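PDB 5AZ0: uncharacterized protein, which is a silkworm aldo-keto reductase (AKR2E5) that probably reduces carbonyl compounds with a nicotinamide cofactor. Local coordinates for residues V174-L186 with L209-Y223. Numbering follows the deposited sequence.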
loop_
_atom_site.group_PDB
_atom_site.type_symbol
_atom_site.label_atom_id
_atom_site.label_comp_id
_atom_site.label_asym_id
_atom_site.label_seq_id
_atom_site.Cartn_x
_atom_site.Cartn_y
_atom_site.Cartn_z
ATOM N N VAL A 174 -4.680 -7.414 -4.805
ATOM C CA VAL A 174 -5.497 -7.356 -3.609
ATOM C C VAL A 174 -4.778 -6.668 -2.513
ATOM O O VAL A 174 -3.578 -6.399 -2.560
ATOM C CB VAL A 174 -5.988 -8.791 -3.158
ATOM C CG1 VAL A 174 -6.833 -9.462 -4.235
ATOM C CG2 VAL A 174 -4.804 -9.725 -2.777
ATOM N N SER A 175 -5.518 -6.384 -1.476
ATOM C CA SER A 175 -4.962 -5.790 -0.319
ATOM C C SER A 175 -5.647 -6.387 0.934
ATOM O O SER A 175 -6.816 -6.648 0.955
ATOM C CB SER A 175 -5.173 -4.295 -0.381
ATOM O OG SER A 175 -4.534 -3.632 0.688
ATOM N N ASN A 176 -4.861 -6.575 1.978
ATOM C CA ASN A 176 -5.320 -7.163 3.214
ATOM C C ASN A 176 -5.907 -8.555 3.119
ATOM O O ASN A 176 -6.848 -8.848 3.829
ATOM C CB ASN A 176 -6.283 -6.248 3.902
ATOM C CG ASN A 176 -5.694 -4.878 4.184
ATOM O OD1 ASN A 176 -4.743 -4.719 4.962
ATOM N ND2 ASN A 176 -6.289 -3.866 3.573
ATOM N N PHE A 177 -5.387 -9.382 2.218
ATOM C CA PHE A 177 -5.856 -10.736 2.106
ATOM C C PHE A 177 -4.947 -11.544 3.054
ATOM O O PHE A 177 -3.711 -11.352 3.043
ATOM C CB PHE A 177 -5.740 -11.261 0.660
ATOM C CG PHE A 177 -6.971 -11.018 -0.197
ATOM C CD1 PHE A 177 -7.592 -9.805 -0.203
ATOM C CD2 PHE A 177 -7.493 -12.027 -0.957
ATOM C CE1 PHE A 177 -8.763 -9.639 -0.922
ATOM C CE2 PHE A 177 -8.610 -11.875 -1.712
ATOM C CZ PHE A 177 -9.269 -10.659 -1.666
ATOM N N ASN A 178 -5.522 -12.457 3.841
ATOM C CA ASN A 178 -4.695 -13.313 4.687
ATOM C C ASN A 178 -4.299 -14.554 3.864
ATOM O O ASN A 178 -4.684 -14.701 2.727
ATOM C CB ASN A 178 -5.422 -13.678 6.011
ATOM C CG ASN A 178 -6.675 -14.503 5.791
ATOM O OD1 ASN A 178 -6.799 -15.279 4.835
ATOM N ND2 ASN A 178 -7.654 -14.275 6.631
ATOM N N ILE A 179 -3.575 -15.504 4.476
ATOM C CA ILE A 179 -2.968 -16.578 3.710
ATOM C C ILE A 179 -4.016 -17.502 3.192
ATOM O O ILE A 179 -3.928 -17.991 2.039
ATOM C CB ILE A 179 -1.866 -17.302 4.556
ATOM C CG1 ILE A 179 -1.094 -18.298 3.705
ATOM C CG2 ILE A 179 -2.457 -17.978 5.858
ATOM C CD1 ILE A 179 0.154 -18.836 4.430
ATOM N N GLU A 180 -5.102 -17.685 3.966
ATOM C CA GLU A 180 -6.240 -18.503 3.568
ATOM C C GLU A 180 -6.961 -17.890 2.367
ATOM O O GLU A 180 -7.345 -18.545 1.390
ATOM C CB GLU A 180 -7.228 -18.634 4.787
ATOM C CG GLU A 180 -6.727 -19.439 6.013
ATOM C CD GLU A 180 -5.927 -18.667 7.075
ATOM O OE1 GLU A 180 -5.745 -17.441 6.973
ATOM O OE2 GLU A 180 -5.429 -19.318 8.032
ATOM N N GLN A 181 -7.213 -16.589 2.471
ATOM C CA GLN A 181 -7.857 -15.847 1.307
ATOM C C GLN A 181 -6.961 -15.872 0.037
ATOM O O GLN A 181 -7.422 -16.146 -1.080
ATOM C CB GLN A 181 -8.155 -14.430 1.748
ATOM C CG GLN A 181 -9.267 -14.405 2.815
ATOM C CD GLN A 181 -9.377 -13.094 3.515
ATOM O OE1 GLN A 181 -8.386 -12.391 3.685
ATOM N NE2 GLN A 181 -10.602 -12.732 3.916
ATOM N N MET A 182 -5.656 -15.741 0.241
ATOM C CA MET A 182 -4.722 -15.812 -0.913
ATOM C C MET A 182 -4.741 -17.138 -1.571
ATOM O O MET A 182 -4.819 -17.274 -2.840
ATOM C CB MET A 182 -3.312 -15.449 -0.463
ATOM C CG MET A 182 -3.138 -13.955 -0.112
ATOM S SD MET A 182 -3.406 -12.875 -1.588
ATOM C CE MET A 182 -2.460 -13.677 -2.855
ATOM N N LYS A 183 -4.714 -18.170 -0.723
ATOM C CA LYS A 183 -4.770 -19.555 -1.287
ATOM C C LYS A 183 -6.067 -19.865 -2.085
ATOM O O LYS A 183 -6.061 -20.429 -3.207
ATOM C CB LYS A 183 -4.513 -20.555 -0.139
ATOM C CG LYS A 183 -4.768 -21.992 -0.490
ATOM C CD LYS A 183 -4.158 -22.994 0.501
ATOM C CE LYS A 183 -4.194 -24.419 -0.107
ATOM N NZ LYS A 183 -3.628 -25.498 0.778
ATOM N N ARG A 184 -7.196 -19.518 -1.494
ATOM C CA ARG A 184 -8.484 -19.731 -2.152
ATOM C C ARG A 184 -8.573 -18.862 -3.437
ATOM O O ARG A 184 -9.029 -19.291 -4.502
ATOM C CB ARG A 184 -9.630 -19.349 -1.198
ATOM C CG ARG A 184 -11.006 -19.754 -1.748
ATOM C CD ARG A 184 -12.021 -19.952 -0.619
ATOM N NE ARG A 184 -13.377 -20.028 -1.204
ATOM C CZ ARG A 184 -14.164 -18.995 -1.567
ATOM N NH1 ARG A 184 -13.786 -17.725 -1.472
ATOM N NH2 ARG A 184 -15.367 -19.243 -2.072
ATOM N N LEU A 185 -8.087 -17.633 -3.340
ATOM C CA LEU A 185 -8.077 -16.775 -4.595
ATOM C C LEU A 185 -7.220 -17.411 -5.687
ATOM O O LEU A 185 -7.633 -17.586 -6.844
ATOM C CB LEU A 185 -7.638 -15.337 -4.220
ATOM C CG LEU A 185 -7.500 -14.429 -5.443
ATOM C CD1 LEU A 185 -8.801 -14.383 -6.208
ATOM C CD2 LEU A 185 -7.080 -13.049 -4.986
ATOM N N LEU A 186 -6.009 -17.806 -5.322
ATOM C CA LEU A 186 -5.080 -18.392 -6.297
ATOM C C LEU A 186 -5.556 -19.734 -6.875
ATOM O O LEU A 186 -5.277 -20.058 -8.043
ATOM C CB LEU A 186 -3.686 -18.539 -5.683
ATOM C CG LEU A 186 -2.884 -17.240 -5.493
ATOM C CD1 LEU A 186 -1.688 -17.520 -4.625
ATOM C CD2 LEU A 186 -2.393 -16.766 -6.835
ATOM N N LEU A 209 2.776 -15.315 5.647
ATOM C CA LEU A 209 2.004 -14.689 4.529
ATOM C C LEU A 209 2.960 -14.183 3.394
ATOM O O LEU A 209 2.794 -14.539 2.237
ATOM C CB LEU A 209 1.074 -13.611 5.068
ATOM C CG LEU A 209 0.180 -12.814 4.054
ATOM C CD1 LEU A 209 -0.599 -13.754 3.173
ATOM C CD2 LEU A 209 -0.686 -11.796 4.836
ATOM N N VAL A 210 4.063 -13.572 3.776
ATOM C CA VAL A 210 5.034 -13.099 2.780
ATOM C C VAL A 210 5.629 -14.264 2.009
ATOM O O VAL A 210 5.707 -14.229 0.793
ATOM C CB VAL A 210 6.113 -12.243 3.457
ATOM C CG1 VAL A 210 7.299 -11.939 2.532
ATOM C CG2 VAL A 210 5.501 -10.952 3.968
ATOM N N ASP A 211 6.027 -15.318 2.719
ATOM C CA ASP A 211 6.631 -16.470 2.093
ATOM C C ASP A 211 5.653 -17.124 1.167
ATOM O O ASP A 211 6.003 -17.515 0.083
ATOM C CB ASP A 211 7.116 -17.509 3.169
ATOM C CG ASP A 211 8.347 -17.037 3.958
ATOM O OD1 ASP A 211 9.033 -16.045 3.584
ATOM O OD2 ASP A 211 8.609 -17.630 5.004
ATOM N N TYR A 212 4.422 -17.260 1.614
ATOM C CA TYR A 212 3.401 -17.865 0.745
ATOM C C TYR A 212 3.211 -17.039 -0.559
ATOM O O TYR A 212 3.138 -17.577 -1.702
ATOM C CB TYR A 212 2.044 -17.992 1.493
ATOM C CG TYR A 212 1.010 -18.671 0.618
ATOM C CD1 TYR A 212 1.054 -20.065 0.391
ATOM C CD2 TYR A 212 0.056 -17.958 -0.038
ATOM C CE1 TYR A 212 0.129 -20.684 -0.440
ATOM C CE2 TYR A 212 -0.845 -18.556 -0.905
ATOM C CZ TYR A 212 -0.811 -19.903 -1.102
ATOM O OH TYR A 212 -1.737 -20.449 -1.966
ATOM N N CYS A 213 3.103 -15.736 -0.396
ATOM C CA CYS A 213 2.949 -14.836 -1.614
ATOM C C CYS A 213 4.111 -14.969 -2.567
ATOM O O CYS A 213 3.922 -15.210 -3.765
ATOM C CB CYS A 213 2.703 -13.368 -1.183
ATOM S SG CYS A 213 1.022 -13.097 -0.420
ATOM N N GLN A 214 5.314 -14.837 -2.024
ATOM C CA GLN A 214 6.535 -14.910 -2.820
ATOM C C GLN A 214 6.693 -16.274 -3.432
ATOM O O GLN A 214 7.092 -16.326 -4.619
ATOM C CB GLN A 214 7.757 -14.517 -2.001
ATOM C CG GLN A 214 7.647 -13.031 -1.590
ATOM C CD GLN A 214 8.843 -12.557 -0.804
ATOM O OE1 GLN A 214 9.513 -13.368 -0.220
ATOM N NE2 GLN A 214 9.124 -11.252 -0.805
ATOM N N ALA A 215 6.306 -17.369 -2.712
ATOM C CA ALA A 215 6.377 -18.709 -3.383
ATOM C C ALA A 215 5.425 -18.810 -4.535
ATOM O O ALA A 215 5.636 -19.643 -5.388
ATOM C CB ALA A 215 6.086 -19.882 -2.417
ATOM N N ASN A 216 4.324 -18.037 -4.523
ATOM C CA ASN A 216 3.385 -18.037 -5.617
ATOM C C ASN A 216 3.568 -16.863 -6.584
ATOM O O ASN A 216 2.688 -16.570 -7.389
ATOM C CB ASN A 216 2.009 -18.093 -5.055
ATOM C CG ASN A 216 1.688 -19.474 -4.476
ATOM O OD1 ASN A 216 1.314 -20.350 -5.213
ATOM N ND2 ASN A 216 1.883 -19.662 -3.212
ATOM N N GLU A 217 4.727 -16.222 -6.517
ATOM C CA GLU A 217 5.084 -15.106 -7.387
ATOM C C GLU A 217 4.183 -13.876 -7.320
ATOM O O GLU A 217 4.169 -13.066 -8.237
ATOM C CB GLU A 217 5.177 -15.511 -8.803
ATOM C CG GLU A 217 5.784 -16.857 -9.153
ATOM C CD GLU A 217 7.233 -16.988 -8.853
ATOM O OE1 GLU A 217 7.878 -15.998 -8.382
ATOM O OE2 GLU A 217 7.716 -18.100 -9.147
ATOM N N VAL A 218 3.520 -13.702 -6.192
ATOM C CA VAL A 218 2.786 -12.485 -5.885
ATOM C C VAL A 218 3.735 -11.604 -5.120
ATOM O O VAL A 218 4.404 -12.070 -4.169
ATOM C CB VAL A 218 1.566 -12.810 -5.033
ATOM C CG1 VAL A 218 0.810 -11.578 -4.585
ATOM C CG2 VAL A 218 0.673 -13.826 -5.766
ATOM N N VAL A 219 3.862 -10.353 -5.560
ATOM C CA VAL A 219 4.692 -9.353 -4.876
ATOM C C VAL A 219 3.949 -8.773 -3.688
ATOM O O VAL A 219 2.745 -8.450 -3.764
ATOM C CB VAL A 219 5.099 -8.267 -5.844
ATOM C CG1 VAL A 219 5.779 -7.092 -5.126
ATOM C CG2 VAL A 219 6.044 -8.880 -6.874
ATOM N N VAL A 220 4.665 -8.669 -2.580
ATOM C CA VAL A 220 4.152 -8.130 -1.378
ATOM C C VAL A 220 4.471 -6.625 -1.299
ATOM O O VAL A 220 5.620 -6.229 -1.530
ATOM C CB VAL A 220 4.746 -8.819 -0.146
ATOM C CG1 VAL A 220 4.242 -8.159 1.121
ATOM C CG2 VAL A 220 4.327 -10.261 -0.133
ATOM N N VAL A 221 3.473 -5.827 -0.929
ATOM C CA VAL A 221 3.628 -4.379 -0.869
ATOM C C VAL A 221 3.240 -4.000 0.498
ATOM O O VAL A 221 2.132 -4.280 0.898
ATOM C CB VAL A 221 2.766 -3.636 -1.923
ATOM C CG1 VAL A 221 2.755 -2.089 -1.677
ATOM C CG2 VAL A 221 3.263 -3.983 -3.336
ATOM N N ALA A 222 4.155 -3.338 1.215
ATOM C CA ALA A 222 3.924 -2.999 2.616
ATOM C C ALA A 222 3.404 -1.572 2.795
ATOM O O ALA A 222 4.111 -0.640 2.419
ATOM C CB ALA A 222 5.224 -3.129 3.400
ATOM N N TYR A 223 2.231 -1.424 3.381
ATOM C CA TYR A 223 1.858 -0.169 4.019
ATOM C C TYR A 223 2.183 -0.162 5.513
ATOM O O TYR A 223 2.474 -1.197 6.085
ATOM C CB TYR A 223 0.421 0.200 3.734
ATOM C CG TYR A 223 -0.678 -0.577 4.402
ATOM C CD1 TYR A 223 -1.093 -0.270 5.695
ATOM C CD2 TYR A 223 -1.339 -1.595 3.738
ATOM C CE1 TYR A 223 -2.109 -0.976 6.289
ATOM C CE2 TYR A 223 -2.357 -2.261 4.323
ATOM C CZ TYR A 223 -2.743 -1.979 5.591
ATOM O OH TYR A 223 -3.833 -2.663 6.148
#
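Y212 reaches across from helix 207-215 as a knob among I179, M182, K183 and L186 of helix 179-188. With CG anti to the backbone N (chi1 -178°), the tyrosine slants across that helix: its CB meets I179 CD1 at 3.6 Å, and at the other end OH comes within 3.3 Å of K183 CB. The rest of the K183 chain, extended, crosses the tyrosine at about a right angle and leads away. One ring face carries N216 ND2, 3.3 Å above the plane and offset toward the rim. That amide is fixed by donating to Y212 O (2.9 Å), which also accepts from N216 N on the opposite face of its carbonyl plane. L186 CD1 touches both N216 CB (3.8 Å) and Y212 CE2. With an alanine at Y212, the hole among the four residues would probably stay unfilled and the N216 amide lose the ring beneath it. The segments 179-186 and 209-215, at 16° to each other, belong to successive outer helices of the aldo-keto reductase TIM barrel, each joining parallel strands in a beta-alpha-beta crossover. Deeper in, M182, bent at chi2 and chi3, lays CG near C213 SG and turns CE toward V218 CG1, and L209 puts CD1 3.7 Å from I179 N. At the C-terminal ends of strands 172-175 and 219-223, Y223 OH donates a short 2.5 Å bond to N176 OD1, in the carbonyl plane on a lone pair, with amide and ring planes 78° apart; N176 ND2 is held by H137 O. The pair is consistent with the family's carboxamide-binding Asn and nicotinamide-stacking Tyr.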